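Local coordinates for protein sensor-type histidine kinase PrrB (PDB 1YSR) that binds ATP through this C-terminal domain and phosphorylates a protein histidine, probably as the sensor kinase of the PrrB/PrrA two-component system of Mycobacterium tuberculosis, at residues E79-D84 with G139-L144. Numbering follows the deposited sequence.
Sequences EIAIDD and GARLVL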
loop_
_atom_site.group_PDB
_atom_site.type_symbol
_atom_site.label_atom_id
_atom_site.label_comp_id
_atom_site.label_asym_id
_atom_site.label_seq_id
_atom_site.Cartn_x
_atom_site.Cartn_y
_atom_site.Cartn_z
ATOM N N GLU A 79 10.011 10.239 -8.214
ATOM C CA GLU A 79 11.007 10.736 -7.283
ATOM C C GLU A 79 10.146 11.069 -6.074
ATOM O O GLU A 79 9.251 11.902 -6.162
ATOM C CB GLU A 79 11.698 11.967 -7.890
ATOM C CG GLU A 79 12.454 12.896 -6.972
ATOM C CD GLU A 79 13.140 14.016 -7.769
ATOM O OE1 GLU A 79 13.984 13.667 -8.640
ATOM O OE2 GLU A 79 12.825 15.212 -7.535
ATOM N N ILE A 80 10.352 10.323 -5.000
ATOM C CA ILE A 80 9.671 10.524 -3.729
ATOM C C ILE A 80 10.638 11.326 -2.856
ATOM O O ILE A 80 11.822 11.026 -2.802
ATOM C CB ILE A 80 9.446 9.161 -3.052
ATOM C CG1 ILE A 80 8.472 8.312 -3.899
ATOM C CG2 ILE A 80 8.925 9.309 -1.573
ATOM C CD1 ILE A 80 8.447 6.829 -3.508
ATOM N N ALA A 81 10.161 12.348 -2.171
ATOM C CA ALA A 81 11.074 13.105 -1.280
ATOM C C ALA A 81 10.479 13.282 0.074
ATOM O O ALA A 81 9.270 13.496 0.181
ATOM C CB ALA A 81 11.374 14.517 -1.909
ATOM N N ILE A 82 11.308 13.151 1.107
ATOM C CA ILE A 82 10.849 13.423 2.479
ATOM C C ILE A 82 11.729 14.586 2.921
ATOM O O ILE A 82 12.971 14.433 3.068
ATOM C CB ILE A 82 11.029 12.202 3.420
ATOM C CG1 ILE A 82 10.193 10.991 2.900
ATOM C CG2 ILE A 82 10.587 12.547 4.759
ATOM C CD1 ILE A 82 10.985 9.867 2.280
ATOM N N ASP A 83 11.136 15.777 2.914
ATOM C CA ASP A 83 11.859 17.026 3.316
ATOM C C ASP A 83 11.592 17.396 4.773
ATOM O O ASP A 83 10.460 17.266 5.215
ATOM C CB ASP A 83 11.338 18.192 2.430
ATOM C CG ASP A 83 12.013 18.247 1.107
ATOM O OD1 ASP A 83 13.104 18.842 1.048
ATOM O OD2 ASP A 83 11.441 17.724 0.122
ATOM N N ASP A 84 12.598 17.814 5.552
ATOM C CA ASP A 84 12.327 18.175 6.947
ATOM C C ASP A 84 13.064 19.498 7.313
ATOM O O ASP A 84 13.932 19.968 6.557
ATOM C CB ASP A 84 12.649 17.039 7.945
ATOM C CG ASP A 84 14.150 16.772 8.061
ATOM O OD1 ASP A 84 14.910 17.652 8.526
ATOM O OD2 ASP A 84 14.605 15.685 7.669
ATOM N N GLY A 139 16.419 21.229 6.767
ATOM C CA GLY A 139 16.978 20.018 7.290
ATOM C C GLY A 139 17.398 19.091 6.165
ATOM O O GLY A 139 18.061 19.500 5.239
ATOM N N ALA A 140 17.039 17.814 6.295
ATOM C CA ALA A 140 17.400 16.835 5.287
ATOM C C ALA A 140 16.293 16.723 4.236
ATOM O O ALA A 140 15.119 16.944 4.549
ATOM C CB ALA A 140 17.607 15.508 5.975
ATOM N N ARG A 141 16.678 16.360 3.009
ATOM C CA ARG A 141 15.761 15.962 1.992
ATOM C C ARG A 141 16.233 14.550 1.577
ATOM O O ARG A 141 17.361 14.381 1.035
ATOM C CB ARG A 141 15.870 16.931 0.820
ATOM C CG ARG A 141 15.069 16.551 -0.395
ATOM C CD ARG A 141 14.902 17.794 -1.301
ATOM N NE ARG A 141 14.764 17.369 -2.671
ATOM C CZ ARG A 141 13.601 17.176 -3.257
ATOM N NH1 ARG A 141 12.494 17.416 -2.587
ATOM N NH2 ARG A 141 13.557 16.771 -4.520
ATOM N N LEU A 142 15.423 13.541 1.884
ATOM C CA LEU A 142 15.750 12.193 1.451
ATOM C C LEU A 142 14.958 11.900 0.202
ATOM O O LEU A 142 13.725 12.024 0.204
ATOM C CB LEU A 142 15.375 11.186 2.543
ATOM C CG LEU A 142 15.456 9.661 2.309
ATOM C CD1 LEU A 142 16.714 9.237 1.783
ATOM C CD2 LEU A 142 15.265 9.043 3.649
ATOM N N VAL A 143 15.655 11.488 -0.857
ATOM C CA VAL A 143 15.046 11.332 -2.127
ATOM C C VAL A 143 15.165 9.896 -2.569
ATOM O O VAL A 143 16.256 9.338 -2.606
ATOM C CB VAL A 143 15.667 12.221 -3.243
ATOM C CG1 VAL A 143 14.779 12.115 -4.455
ATOM C CG2 VAL A 143 15.721 13.664 -2.841
ATOM N N LEU A 144 14.035 9.289 -2.895
ATOM C CA LEU A 144 14.075 7.888 -3.397
ATOM C C LEU A 144 13.687 7.967 -4.809
ATOM O O LEU A 144 12.642 8.499 -5.106
ATOM C CB LEU A 144 13.025 7.034 -2.738
ATOM C CG LEU A 144 12.995 6.724 -1.278
ATOM C CD1 LEU A 144 12.505 5.279 -1.210
ATOM C CD2 LEU A 144 14.335 6.891 -0.663
#
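Arg141 runs diagonally over the sheet face that carries Ala81, Asp83 and Val143, with Glu79 reaching over the same side, and it shows how one extended side chain can tie two antiparallel strands together beyond their backbone ladder. With CG anti to the backbone N (chi1 174°) and the chain stretched out to NE, its methylenes lie alongside Asp83, whose side chain points the same way. The two flat groups end nearly coplanar, 29° apart, so that Arg141 NH1 reaches the syn lone pair of Asp83 OD2 at 2.9 Å within the guanidinium plane. Asp83 OD1 bonds instead to Ser135 OG, while Arg141 NE pairs with Glu133 on the neighbouring strand. Glu79 arrives differently: its carboxylate stands almost perpendicular to the guanidinium, yet Glu79 OE2 comes in at the guanidinium edge, in its plane, for a salt bridge that is long at 3.5 Å from Arg141 NH2; Glu79 OE1 pairs with Arg145. Beneath the guanidinium, the methyl of Ala81 presses on one face, CB lying 3.2 Å from Arg141 NH1. Glu79 CG also rests on Val143 CG1.

Strand 77-84 is the middle strand of the mixed sheet, and 140-147 lies between it and strand 129-134, in the Bergerat-type ATP-binding fold shared with DNA gyrase B and HSP90. On the other side of the sheet, Ile80 faces Leu144 and Ile82 faces Leu142, each couple a hydrogen-bonded pair joined by two nearly straight N-H...O bonds; Ile82 and Leu142 both pack on Ala54 of helix 44-61.

Where strand 77-84 ends and 140-147 begins, Asp84 folds its carboxylate back, CG in the crowded position between N and carbonyl carbon (chi1 69°). Its OD1 takes Ala140 N at 3.1 Å from well above the carboxylate plane and also accepts Gly86 N. Asp84 N donates to Ala140 O, and Gly139 N reaches Asp84 O at 2.8 Å through a more bent bond.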